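Local coordinates for protein aldo-keto reductase AKR2E4 (Bombyx mori, PDB 3WCZ) that reduces 3-dehydroecdysone as an NADP-dependent aldo-keto reductase and may thereby take part in regulating the silkworm's molting, at residues H51-A56 / I255-S260; A56-E61 / L118-I123; T86-D91 / D96-A101. All blocks are in the same frame, centred on the assembly; numbering follows the deposited sequence.

Interaction 1. Residues H51-A56 / I255-S260. With NAP (NADP nicotinamide-adenine-dinucleotide phosphate), chain B.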
loop_
_atom_site.group_PDB
_atom_site.type_symbol
_atom_site.label_atom_id
_atom_site.label_comp_id
_atom_site.label_asym_id
_atom_site.label_seq_id
_atom_site.Cartn_x
_atom_site.Cartn_y
_atom_site.Cartn_z
ATOM N N HIS A 51 -10.630 3.097 -2.451
ATOM C CA HIS A 51 -9.467 2.234 -2.665
ATOM C C HIS A 51 -9.150 1.523 -1.357
ATOM O O HIS A 51 -8.996 2.176 -0.329
ATOM C CB HIS A 51 -8.281 3.095 -3.165
ATOM C CG HIS A 51 -7.020 2.342 -3.513
ATOM N ND1 HIS A 51 -5.908 2.996 -3.993
ATOM C CD2 HIS A 51 -6.663 1.036 -3.442
ATOM C CE1 HIS A 51 -4.931 2.138 -4.202
ATOM N NE2 HIS A 51 -5.365 0.933 -3.890
ATOM N N ILE A 52 -9.095 0.184 -1.410
ATOM C CA ILE A 52 -8.762 -0.656 -0.259
ATOM C C ILE A 52 -7.517 -1.453 -0.612
ATOM O O ILE A 52 -7.482 -2.035 -1.697
ATOM C CB ILE A 52 -9.877 -1.654 0.102
ATOM C CG1 ILE A 52 -11.255 -0.980 0.177
ATOM C CG2 ILE A 52 -9.522 -2.375 1.388
ATOM C CD1 ILE A 52 -11.435 0.058 1.264
ATOM N N ASP A 53 -6.528 -1.482 0.286
ATOM C CA ASP A 53 -5.295 -2.267 0.133
ATOM C C ASP A 53 -5.339 -3.452 1.089
ATOM O O ASP A 53 -5.512 -3.256 2.296
ATOM C CB ASP A 53 -4.043 -1.427 0.448
ATOM C CG ASP A 53 -2.774 -2.214 0.266
ATOM O OD1 ASP A 53 -2.335 -2.334 -0.892
ATOM O OD2 ASP A 53 -2.212 -2.720 1.262
ATOM N N THR A 54 -5.221 -4.664 0.553
ATOM C CA THR A 54 -5.162 -5.872 1.347
ATOM C C THR A 54 -4.122 -6.814 0.766
ATOM O O THR A 54 -3.331 -6.430 -0.087
ATOM C CB THR A 54 -6.584 -6.496 1.481
ATOM O OG1 THR A 54 -6.593 -7.530 2.478
ATOM C CG2 THR A 54 -7.098 -7.078 0.204
ATOM N N ALA A 55 -4.098 -8.053 1.267
ATOM C CA ALA A 55 -3.090 -9.032 0.849
ATOM C C ALA A 55 -3.508 -10.405 1.304
ATOM O O ALA A 55 -4.139 -10.559 2.355
ATOM C CB ALA A 55 -1.739 -8.709 1.424
ATOM N N ALA A 56 -3.156 -11.418 0.516
ATOM C CA ALA A 56 -3.408 -12.795 0.933
ATOM C C ALA A 56 -2.815 -13.069 2.321
ATOM O O ALA A 56 -3.461 -13.685 3.194
ATOM C CB ALA A 56 -2.842 -13.765 -0.105
ATOM N N ILE A 255 0.794 7.630 -3.177
ATOM C CA ILE A 255 -0.512 7.133 -2.787
ATOM C C ILE A 255 -0.362 6.527 -1.394
ATOM O O ILE A 255 0.081 5.388 -1.265
ATOM C CB ILE A 255 -0.996 6.071 -3.788
ATOM C CG1 ILE A 255 -1.145 6.697 -5.183
ATOM C CG2 ILE A 255 -2.277 5.419 -3.307
ATOM C CD1 ILE A 255 -1.170 5.639 -6.322
ATOM N N PRO A 256 -0.669 7.294 -0.331
ATOM C CA PRO A 256 -0.514 6.733 1.010
ATOM C C PRO A 256 -1.592 5.706 1.338
ATOM O O PRO A 256 -2.705 5.751 0.791
ATOM C CB PRO A 256 -0.653 7.966 1.912
ATOM C CG PRO A 256 -1.530 8.879 1.127
ATOM C CD PRO A 256 -1.120 8.704 -0.295
ATOM N N ILE A 257 -1.211 4.764 2.197
ATOM C CA ILE A 257 -2.085 3.682 2.614
ATOM C C ILE A 257 -2.321 3.719 4.130
ATOM O O ILE A 257 -1.888 2.820 4.865
ATOM C CB ILE A 257 -1.497 2.297 2.247
ATOM C CG1 ILE A 257 -0.897 2.282 0.840
ATOM C CG2 ILE A 257 -2.570 1.218 2.370
ATOM C CD1 ILE A 257 -0.125 1.001 0.570
ATOM N N PRO A 258 -3.004 4.751 4.629
ATOM C CA PRO A 258 -3.221 4.808 6.079
ATOM C C PRO A 258 -4.125 3.673 6.561
ATOM O O PRO A 258 -5.247 3.500 6.065
ATOM C CB PRO A 258 -3.900 6.172 6.273
ATOM C CG PRO A 258 -4.571 6.439 4.994
ATOM C CD PRO A 258 -3.627 5.895 3.948
ATOM N N LYS A 259 -3.653 2.918 7.553
ATOM C CA LYS A 259 -4.475 1.917 8.229
ATOM C C LYS A 259 -5.166 2.570 9.439
ATOM O O LYS A 259 -4.543 3.250 10.262
ATOM C CB LYS A 259 -3.643 0.729 8.716
ATOM C CG LYS A 259 -4.411 -0.264 9.593
ATOM C CD LYS A 259 -4.356 0.083 11.076
ATOM C CE LYS A 259 -5.087 -0.935 11.920
ATOM N NZ LYS A 259 -5.026 -0.550 13.390
ATOM N N SER A 260 -6.465 2.351 9.533
ATOM C CA SER A 260 -7.181 2.664 10.766
ATOM C C SER A 260 -8.353 1.739 10.869
ATOM O O SER A 260 -8.925 1.311 9.866
ATOM C CB SER A 260 -7.666 4.108 10.768
ATOM O OG SER A 260 -8.337 4.444 11.991
HETATM P PA NAP B . 0.085 2.849 9.432
HETATM O O1A NAP B . -1.057 3.216 8.578
HETATM O O2A NAP B . 1.448 3.264 9.162
HETATM O O5B NAP B . -0.184 3.089 10.951
HETATM C C5B NAP B . -1.362 2.650 11.558
HETATM C C4B NAP B . -1.499 3.061 13.016
HETATM O O4B NAP B . -1.738 4.480 13.093
HETATM C C3B NAP B . -2.569 2.394 13.792
HETATM O O3B NAP B . -2.067 2.182 15.090
HETATM C C2B NAP B . -3.647 3.367 13.769
HETATM O O2B NAP B . -4.562 3.249 14.840
HETATM C C1B NAP B . -2.927 4.689 13.816
HETATM N N9A NAP B . -3.584 5.816 13.189
HETATM C C8A NAP B . -4.251 5.785 12.017
HETATM N N7A NAP B . -4.635 6.991 11.651
HETATM C C5A NAP B . -4.216 7.865 12.620
HETATM C C6A NAP B . -4.328 9.249 12.783
HETATM N N6A NAP B . -4.998 10.094 11.893
HETATM N N1A NAP B . -3.775 9.770 13.892
HETATM C C2A NAP B . -3.136 9.002 14.774
HETATM N N3A NAP B . -2.997 7.672 14.645
HETATM C C4A NAP B . -3.532 7.106 13.552
HETATM O O3 NAP B . 0.065 1.230 9.499
HETATM P PN NAP B . 0.627 -0.020 8.688
HETATM O O1N NAP B . -0.402 -1.075 8.861
HETATM O O2N NAP B . 2.019 -0.276 9.149
HETATM O O5D NAP B . 0.726 0.417 7.163
HETATM C C5D NAP B . -0.406 0.785 6.449
HETATM C C4D NAP B . -0.871 -0.216 5.382
HETATM O O4D NAP B . 0.099 -0.369 4.362
HETATM C C3D NAP B . -1.078 -1.611 5.875
HETATM O O3D NAP B . -2.229 -1.741 6.685
HETATM C C2D NAP B . -1.094 -2.359 4.637
HETATM O O2D NAP B . -2.298 -2.163 3.950
HETATM C C1D NAP B . 0.065 -1.724 3.901
HETATM N N1N NAP B . 1.403 -2.305 4.063
HETATM C C2N NAP B . 1.965 -2.995 3.054
HETATM C C3N NAP B . 3.223 -3.523 3.200
HETATM C C7N NAP B . 3.791 -4.226 2.025
HETATM O O7N NAP B . 3.393 -4.014 0.854
HETATM N N7N NAP B . 4.866 -5.007 2.261
HETATM C C4N NAP B . 3.920 -3.424 4.419
HETATM C C5N NAP B . 3.337 -2.689 5.460
HETATM C C6N NAP B . 2.078 -2.149 5.233
HETATM P P2B NAP B . -6.140 3.091 14.613
HETATM O O1X NAP B . -6.685 2.916 16.044
HETATM O O2X NAP B . -6.639 4.335 14.020
HETATM O O3X NAP B . -6.347 1.869 13.752
#
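Asp53 and Ile257 meet inside the (beta/alpha)8 barrel of an aldo-keto reductase: Asp53 CB lies 3.6 Å from Ile257 CG2, and no hydrogen bond joins the two segments. One residue ends strand 51-53 and the other follows strand 255-256, so NADP is met from both: by Asp53 through a hydrogen bond, by Ile257 through packing. Ile257 CG2 and CD1 also pack against the ribose ring oxygen O4D. Asp53 CG stands anti to its own N (chi1 -179°), which turns the carboxylate toward the cofactor; OD2 accepts a hydrogen bond from the ribose hydroxyl O2D of NADP at 2.7 Å. The same OD2 forms a salt bridge with Lys87, and OD1 is held by Gln180, so both oxygens have partners and the carboxylate's rotation is probably fixed. Deeper in the barrel, His51 CE1 touches Ile255 CG2 at 4.3 Å.

Lys259 runs alongside NADP from the pyrophosphate to the 2'-phosphate. Its backbone N donates a nearly straight bond (173°) to the pyrophosphate oxygen O1A. Lys259 CB rests 3.5 Å from the ribose oxygen O3D of NADP, CG packs less closely on the same atom, a bend at chi2 (-89°) redirects the chain, CD and CE run beside the 2'-phosphate oxygen O3X, and NZ donates to O3X at 2.8 Å. A methionine here would probably leave the 2'-phosphate without this positive mate, weakening the grip on the group that distinguishes NADP from NAD. Ser260 holds a second oxygen of that phosphate, its OG donating to O2X of NADP at 2.6 Å.

Interaction 2. Residues A56-E61 / L118-I123. With NAP (NADP nicotinamide-adenine-dinucleotide phosphate), chain B.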
loop_
_atom_site.group_PDB
_atom_site.type_symbol
_atom_site.label_atom_id
_atom_site.label_comp_id
_atom_site.label_asym_id
_atom_site.label_seq_id
_atom_site.Cartn_x
_atom_site.Cartn_y
_atom_site.Cartn_z
ATOM N N ALA A 56 -3.156 -11.418 0.516
ATOM C CA ALA A 56 -3.408 -12.795 0.933
ATOM C C ALA A 56 -2.815 -13.069 2.321
ATOM O O ALA A 56 -3.461 -13.685 3.194
ATOM C CB ALA A 56 -2.842 -13.765 -0.105
ATOM N N VAL A 57 -1.592 -12.599 2.544
ATOM C CA VAL A 57 -0.880 -12.932 3.778
ATOM C C VAL A 57 -1.526 -12.294 5.022
ATOM O O VAL A 57 -1.259 -12.725 6.155
ATOM C CB VAL A 57 0.620 -12.572 3.652
ATOM C CG1 VAL A 57 0.841 -11.079 3.866
ATOM C CG2 VAL A 57 1.452 -13.403 4.613
ATOM N N TYR A 58 -2.357 -11.259 4.850
ATOM C CA TYR A 58 -3.009 -10.650 5.995
ATOM C C TYR A 58 -4.105 -11.518 6.588
ATOM O O TYR A 58 -4.555 -11.264 7.698
ATOM C CB TYR A 58 -3.606 -9.271 5.657
ATOM C CG TYR A 58 -2.654 -8.273 5.065
ATOM C CD1 TYR A 58 -1.301 -8.405 5.209
ATOM C CD2 TYR A 58 -3.137 -7.128 4.418
ATOM C CE1 TYR A 58 -0.431 -7.474 4.654
ATOM C CE2 TYR A 58 -2.290 -6.200 3.862
ATOM C CZ TYR A 58 -0.936 -6.369 3.970
ATOM O OH TYR A 58 -0.084 -5.445 3.394
ATOM N N GLN A 59 -4.538 -12.507 5.831
ATOM C CA GLN A 59 -5.570 -13.452 6.246
ATOM C C GLN A 59 -6.864 -12.740 6.601
ATOM O O GLN A 59 -7.657 -13.213 7.421
ATOM C CB GLN A 59 -5.108 -14.331 7.427
ATOM C CG GLN A 59 -3.841 -15.122 7.161
ATOM C CD GLN A 59 -3.916 -16.038 5.943
ATOM O OE1 GLN A 59 -2.896 -16.260 5.285
ATOM N NE2 GLN A 59 -5.098 -16.592 5.639
ATOM N N ASP A 60 -7.106 -11.601 5.964
ATOM C CA ASP A 60 -8.339 -10.836 6.208
ATOM C C ASP A 60 -9.055 -10.443 4.933
ATOM O O ASP A 60 -9.919 -9.577 4.964
ATOM C CB ASP A 60 -8.135 -9.617 7.148
ATOM C CG ASP A 60 -7.227 -8.542 6.583
ATOM O OD1 ASP A 60 -6.849 -8.558 5.392
ATOM O OD2 ASP A 60 -6.937 -7.608 7.387
ATOM N N GLU A 61 -8.742 -11.088 3.813
ATOM C CA GLU A 61 -9.490 -10.830 2.589
ATOM C C GLU A 61 -10.973 -11.120 2.764
ATOM O O GLU A 61 -11.827 -10.455 2.155
ATOM C CB GLU A 61 -8.906 -11.600 1.389
ATOM C CG GLU A 61 -7.598 -11.002 0.855
ATOM C CD GLU A 61 -6.845 -11.936 -0.056
ATOM O OE1 GLU A 61 -6.834 -13.150 0.234
ATOM O OE2 GLU A 61 -6.260 -11.444 -1.041
ATOM N N LEU A 118 -0.497 -7.123 -6.924
ATOM C CA LEU A 118 0.916 -6.849 -6.686
ATOM C C LEU A 118 1.678 -8.090 -6.294
ATOM O O LEU A 118 1.189 -8.883 -5.477
ATOM C CB LEU A 118 1.071 -5.850 -5.535
ATOM C CG LEU A 118 0.373 -4.501 -5.726
ATOM C CD1 LEU A 118 0.575 -3.651 -4.482
ATOM C CD2 LEU A 118 0.874 -3.762 -6.926
ATOM N N ILE A 119 2.906 -8.204 -6.790
ATOM C CA ILE A 119 3.829 -9.164 -6.218
ATOM C C ILE A 119 4.258 -8.585 -4.861
ATOM O O ILE A 119 4.827 -7.486 -4.815
ATOM C CB ILE A 119 5.073 -9.374 -7.105
ATOM C CG1 ILE A 119 4.680 -9.824 -8.515
ATOM C CG2 ILE A 119 6.013 -10.383 -6.431
ATOM C CD1 ILE A 119 5.901 -10.138 -9.384
ATOM N N HIS A 120 4.000 -9.281 -3.759
ATOM C CA HIS A 120 4.160 -8.688 -2.425
ATOM C C HIS A 120 5.624 -8.400 -2.082
ATOM O O HIS A 120 5.939 -7.362 -1.507
ATOM C CB HIS A 120 3.506 -9.625 -1.380
ATOM C CG HIS A 120 3.115 -8.949 -0.101
ATOM N ND1 HIS A 120 2.007 -9.329 0.621
ATOM C CD2 HIS A 120 3.700 -7.943 0.595
ATOM C CE1 HIS A 120 1.926 -8.577 1.712
ATOM N NE2 HIS A 120 2.930 -7.717 1.708
ATOM N N PHE A 121 6.516 -9.330 -2.436
ATOM C CA PHE A 121 7.965 -9.151 -2.322
ATOM C C PHE A 121 8.647 -9.814 -3.514
ATOM O O PHE A 121 8.106 -10.780 -4.098
ATOM C CB PHE A 121 8.542 -9.831 -1.061
ATOM C CG PHE A 121 8.212 -9.139 0.226
ATOM C CD1 PHE A 121 7.063 -9.470 0.904
ATOM C CD2 PHE A 121 9.076 -8.209 0.773
ATOM C CE1 PHE A 121 6.742 -8.841 2.113
ATOM C CE2 PHE A 121 8.762 -7.541 1.961
ATOM C CZ PHE A 121 7.599 -7.874 2.634
ATOM N N PRO A 122 9.892 -9.410 -3.802
ATOM C CA PRO A 122 10.623 -10.063 -4.906
ATOM C C PRO A 122 11.212 -11.413 -4.493
ATOM O O PRO A 122 11.733 -12.111 -5.353
ATOM C CB PRO A 122 11.729 -9.055 -5.257
ATOM C CG PRO A 122 11.948 -8.255 -3.988
ATOM C CD PRO A 122 10.576 -8.198 -3.321
ATOM N N ILE A 123 11.160 -11.743 -3.219
ATOM C CA ILE A 123 11.651 -12.993 -2.662
ATOM C C ILE A 123 10.625 -14.084 -2.887
ATOM O O ILE A 123 9.423 -13.870 -2.773
ATOM C CB ILE A 123 11.880 -12.838 -1.134
ATOM C CG1 ILE A 123 12.893 -11.719 -0.862
ATOM C CG2 ILE A 123 12.333 -14.117 -0.512
ATOM C CD1 ILE A 123 12.849 -11.226 0.585
HETATM P PA NAP B . 0.085 2.849 9.432
HETATM O O1A NAP B . -1.057 3.216 8.578
HETATM O O2A NAP B . 1.448 3.264 9.162
HETATM O O5B NAP B . -0.184 3.089 10.951
HETATM C C5B NAP B . -1.362 2.650 11.558
HETATM C C4B NAP B . -1.499 3.061 13.016
HETATM O O4B NAP B . -1.738 4.480 13.093
HETATM C C3B NAP B . -2.569 2.394 13.792
HETATM O O3B NAP B . -2.067 2.182 15.090
HETATM C C2B NAP B . -3.647 3.367 13.769
HETATM O O2B NAP B . -4.562 3.249 14.840
HETATM C C1B NAP B . -2.927 4.689 13.816
HETATM N N9A NAP B . -3.584 5.816 13.189
HETATM C C8A NAP B . -4.251 5.785 12.017
HETATM N N7A NAP B . -4.635 6.991 11.651
HETATM C C5A NAP B . -4.216 7.865 12.620
HETATM C C6A NAP B . -4.328 9.249 12.783
HETATM N N6A NAP B . -4.998 10.094 11.893
HETATM N N1A NAP B . -3.775 9.770 13.892
HETATM C C2A NAP B . -3.136 9.002 14.774
HETATM N N3A NAP B . -2.997 7.672 14.645
HETATM C C4A NAP B . -3.532 7.106 13.552
HETATM O O3 NAP B . 0.065 1.230 9.499
HETATM P PN NAP B . 0.627 -0.020 8.688
HETATM O O1N NAP B . -0.402 -1.075 8.861
HETATM O O2N NAP B . 2.019 -0.276 9.149
HETATM O O5D NAP B . 0.726 0.417 7.163
HETATM C C5D NAP B . -0.406 0.785 6.449
HETATM C C4D NAP B . -0.871 -0.216 5.382
HETATM O O4D NAP B . 0.099 -0.369 4.362
HETATM C C3D NAP B . -1.078 -1.611 5.875
HETATM O O3D NAP B . -2.229 -1.741 6.685
HETATM C C2D NAP B . -1.094 -2.359 4.637
HETATM O O2D NAP B . -2.298 -2.163 3.950
HETATM C C1D NAP B . 0.065 -1.724 3.901
HETATM N N1N NAP B . 1.403 -2.305 4.063
HETATM C C2N NAP B . 1.965 -2.995 3.054
HETATM C C3N NAP B . 3.223 -3.523 3.200
HETATM C C7N NAP B . 3.791 -4.226 2.025
HETATM O O7N NAP B . 3.393 -4.014 0.854
HETATM N N7N NAP B . 4.866 -5.007 2.261
HETATM C C4N NAP B . 3.920 -3.424 4.419
HETATM C C5N NAP B . 3.337 -2.689 5.460
HETATM C C6N NAP B . 2.078 -2.149 5.233
HETATM P P2B NAP B . -6.140 3.091 14.613
HETATM O O1X NAP B . -6.685 2.916 16.044
HETATM O O2X NAP B . -6.639 4.335 14.020
HETATM O O3X NAP B . -6.347 1.869 13.752
HETATM O O HOH W 1 0.175 -11.537 0.281
#
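Val57 lays its CG1 methyl 3.5 Å from His120 CE1, the two side chains crossing at about a right angle. With chi1 at 80°, CG1 sits between the backbone N and the carbonyl carbon, and this rotation brings it to the imidazole. Tyr58 reaches the same carbon from another direction: its CE1 lies 3.9 Å from His120 CE1, near the plane of the imidazole and at its edge. The rings themselves stand almost perpendicular, their planes at 85° and centroids 5.9 Å apart.

A water bridges the Val57 backbone to the imidazole of His120. It accepts from Val57 N at 3.1 Å and lies 2.9 Å from His120 ND1, in the imidazole plane, so the ring is tied at one nitrogen to the loop that carries Tyr58. The other nitrogen faces the cofactor, with His120 NE2 3.4 Å from the carboxamide nitrogen N7N of NADP. Trp89 meets the imidazole in an edge-to-face pair.

The phenol of Tyr58 ends beside the nicotinamide, OH being 3.2 Å from C2N of NADP, and is hydrogen-bonded to Lys87 and to a citrate molecule that probably came from the crystallisation liquor. Tyr58 is probably the proton donor, as in related enzymes, and with Asp53, Lys87 and His120 it corresponds to the Asp-Tyr-Lys-His tetrad characteristic of aldo-keto reductase active sites.

Interaction 3. Residues T86-D91 / D96-A101; sequences TKLWND and DQVVPA
Leu88 closes tightly on one face of helix 95-109, with its CD1 methyl 3.5 Å from Ala101 CB and its CD2 methyl 4.1 Å from Val98 CG2. CD1 settles on the small alanine and also approaches Val98 CA, while CD2 meets Val98 CG2, the leucine and valine side chains crossing at about a right angle. CG stands anti to the backbone N (chi1 178°), which carries the fork outward from the strand and into the helix. Tyr117 touches both Leu88 and Ala101, and Thr139 of helix 136-148 touches both Leu88 and Val98, so this part of the contact is enclosed by neighbouring elements.

The pair joins strand 83-88 to the helix that follows it in the beta-alpha-beta unit completed by strand 114-119, one of the repeated crossovers of a TIM barrel.

Nearer solvent the join is looser. Partly exposed Gln97 stretches its extended chain toward the loop after the strand, where NE2 gives a weak hydrogen bond to Asp91 O: the separation is 3.3 Å and the N-H...O angle only 130°. The stronger polar partner of this amide lies on the helix's own side, OE1 accepting from Ala94 N.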
loop_
_atom_site.group_PDB
_atom_site.type_symbol
_atom_site.label_atom_id
_atom_site.label_comp_id
_atom_site.label_asym_id
_atom_site.label_seq_id
_atom_site.Cartn_x
_atom_site.Cartn_y
_atom_site.Cartn_z
ATOM N N THR A 86 -4.897 -6.240 -4.003
ATOM C CA THR A 86 -4.394 -7.323 -3.169
ATOM C C THR A 86 -3.053 -7.803 -3.725
ATOM O O THR A 86 -2.549 -7.260 -4.716
ATOM C CB THR A 86 -5.412 -8.433 -2.923
ATOM O OG1 THR A 86 -4.948 -9.173 -1.795
ATOM C CG2 THR A 86 -5.628 -9.320 -4.144
ATOM N N LYS A 87 -2.466 -8.791 -3.037
ATOM C CA LYS A 87 -1.057 -9.130 -3.231
ATOM C C LYS A 87 -0.838 -10.633 -3.206
ATOM O O LYS A 87 -1.425 -11.367 -2.387
ATOM C CB LYS A 87 -0.178 -8.461 -2.158
ATOM C CG LYS A 87 -0.527 -7.016 -1.852
ATOM C CD LYS A 87 0.508 -6.328 -0.989
ATOM C CE LYS A 87 0.095 -4.951 -0.548
ATOM N NZ LYS A 87 -0.902 -4.962 0.539
ATOM N N LEU A 88 0.056 -11.052 -4.097
ATOM C CA LEU A 88 0.514 -12.435 -4.259
ATOM C C LEU A 88 1.594 -12.706 -3.234
ATOM O O LEU A 88 2.607 -12.004 -3.195
ATOM C CB LEU A 88 1.142 -12.538 -5.651
ATOM C CG LEU A 88 1.744 -13.897 -6.012
ATOM C CD1 LEU A 88 0.655 -14.921 -6.387
ATOM C CD2 LEU A 88 2.781 -13.711 -7.124
ATOM N N TRP A 89 1.406 -13.739 -2.408
ATOM C CA TRP A 89 2.376 -14.039 -1.376
ATOM C C TRP A 89 3.609 -14.793 -1.910
ATOM O O TRP A 89 3.606 -15.314 -3.037
ATOM C CB TRP A 89 1.718 -14.738 -0.160
ATOM C CG TRP A 89 2.670 -14.864 1.001
ATOM C CD1 TRP A 89 3.090 -16.032 1.608
ATOM C CD2 TRP A 89 3.373 -13.804 1.647
ATOM N NE1 TRP A 89 4.008 -15.737 2.575
ATOM C CE2 TRP A 89 4.201 -14.383 2.626
ATOM C CE3 TRP A 89 3.390 -12.415 1.490
ATOM C CZ2 TRP A 89 5.030 -13.618 3.447
ATOM C CZ3 TRP A 89 4.215 -11.663 2.284
ATOM C CH2 TRP A 89 5.019 -12.261 3.257
ATOM N N ASN A 90 4.657 -14.817 -1.092
ATOM C CA ASN A 90 5.987 -15.259 -1.479
ATOM C C ASN A 90 6.083 -16.741 -1.848
ATOM O O ASN A 90 7.045 -17.135 -2.505
ATOM C CB ASN A 90 6.970 -15.006 -0.348
ATOM C CG ASN A 90 7.093 -13.546 0.025
ATOM O OD1 ASN A 90 6.622 -12.634 -0.666
ATOM N ND2 ASN A 90 7.723 -13.315 1.185
ATOM N N ASP A 91 5.124 -17.548 -1.411
ATOM C CA ASP A 91 5.137 -18.991 -1.717
ATOM C C ASP A 91 4.373 -19.341 -2.986
ATOM O O ASP A 91 4.150 -20.511 -3.287
ATOM C CB ASP A 91 4.629 -19.830 -0.533
ATOM C CG ASP A 91 3.178 -19.570 -0.179
ATOM O OD1 ASP A 91 2.599 -18.541 -0.571
ATOM O OD2 ASP A 91 2.604 -20.418 0.554
ATOM N N ASP A 96 2.963 -20.675 -12.910
ATOM C CA ASP A 96 1.669 -21.357 -12.905
ATOM C C ASP A 96 0.884 -21.205 -11.623
ATOM O O ASP A 96 -0.277 -21.560 -11.593
ATOM C CB ASP A 96 1.878 -22.841 -13.183
ATOM C CG ASP A 96 2.561 -23.086 -14.505
ATOM O OD1 ASP A 96 3.725 -22.674 -14.635
ATOM O OD2 ASP A 96 1.921 -23.714 -15.384
ATOM N N GLN A 97 1.502 -20.657 -10.580
ATOM C CA GLN A 97 0.815 -20.454 -9.302
ATOM C C GLN A 97 0.098 -19.112 -9.229
ATOM O O GLN A 97 -0.765 -18.927 -8.377
ATOM C CB GLN A 97 1.810 -20.522 -8.148
ATOM C CG GLN A 97 2.401 -21.878 -7.953
ATOM C CD GLN A 97 3.397 -21.824 -6.803
ATOM O OE1 GLN A 97 4.475 -21.211 -6.914
ATOM N NE2 GLN A 97 3.032 -22.438 -5.673
ATOM N N VAL A 98 0.454 -18.178 -10.096
ATOM C CA VAL A 98 -0.011 -16.799 -9.951
ATOM C C VAL A 98 -1.518 -16.696 -10.181
ATOM O O VAL A 98 -2.250 -16.134 -9.334
ATOM C CB VAL A 98 0.798 -15.841 -10.861
ATOM C CG1 VAL A 98 0.278 -14.404 -10.780
ATOM C CG2 VAL A 98 2.282 -15.888 -10.504
ATOM N N VAL A 99 -2.017 -17.206 -11.294
ATOM C CA VAL A 99 -3.436 -17.112 -11.573
ATOM C C VAL A 99 -4.268 -17.832 -10.497
ATOM O O VAL A 99 -5.235 -17.254 -10.001
ATOM C CB VAL A 99 -3.769 -17.531 -13.043
ATOM C CG1 VAL A 99 -5.264 -17.713 -13.252
ATOM C CG2 VAL A 99 -3.232 -16.479 -14.014
ATOM N N PRO A 100 -3.917 -19.089 -10.138
ATOM C CA PRO A 100 -4.688 -19.733 -9.074
ATOM C C PRO A 100 -4.640 -18.979 -7.741
ATOM O O PRO A 100 -5.642 -18.967 -7.016
ATOM C CB PRO A 100 -4.043 -21.127 -8.981
ATOM C CG PRO A 100 -3.542 -21.385 -10.369
ATOM C CD PRO A 100 -3.042 -20.044 -10.847
ATOM N N ALA A 101 -3.502 -18.383 -7.403
ATOM C CA ALA A 101 -3.437 -17.630 -6.152
ATOM C C ALA A 101 -4.385 -16.426 -6.208
ATOM O O ALA A 101 -5.050 -16.088 -5.222
ATOM C CB ALA A 101 -2.015 -17.172 -5.863
#

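How the interactions relate
Interactions 1, 2 and 3 nest along the chain: 86-91/96-101 falls inside the loop closed by 56-61/118-123, itself inside that closed by 51-56/255-260, and Ala56 belongs to both outer contacts. All three reach the same parallel barrel sheet, in which strands 51-53, 83-88 and 114-119 are successive neighbours. Centres are about 12 Å apart for interactions 1 and 2, 8 Å for 2 and 3, and 18 Å for 1 and 3, a path from cofactor site to peripheral helix. Interactions 1 and 2 both touch NADP. Leu88 N of interaction 3 probably hydrogen-bonds to Leu118 O of interaction 2 at 2.8 Å, joining neighbouring strands, and Lys87 ties strand 83-88 to the active site.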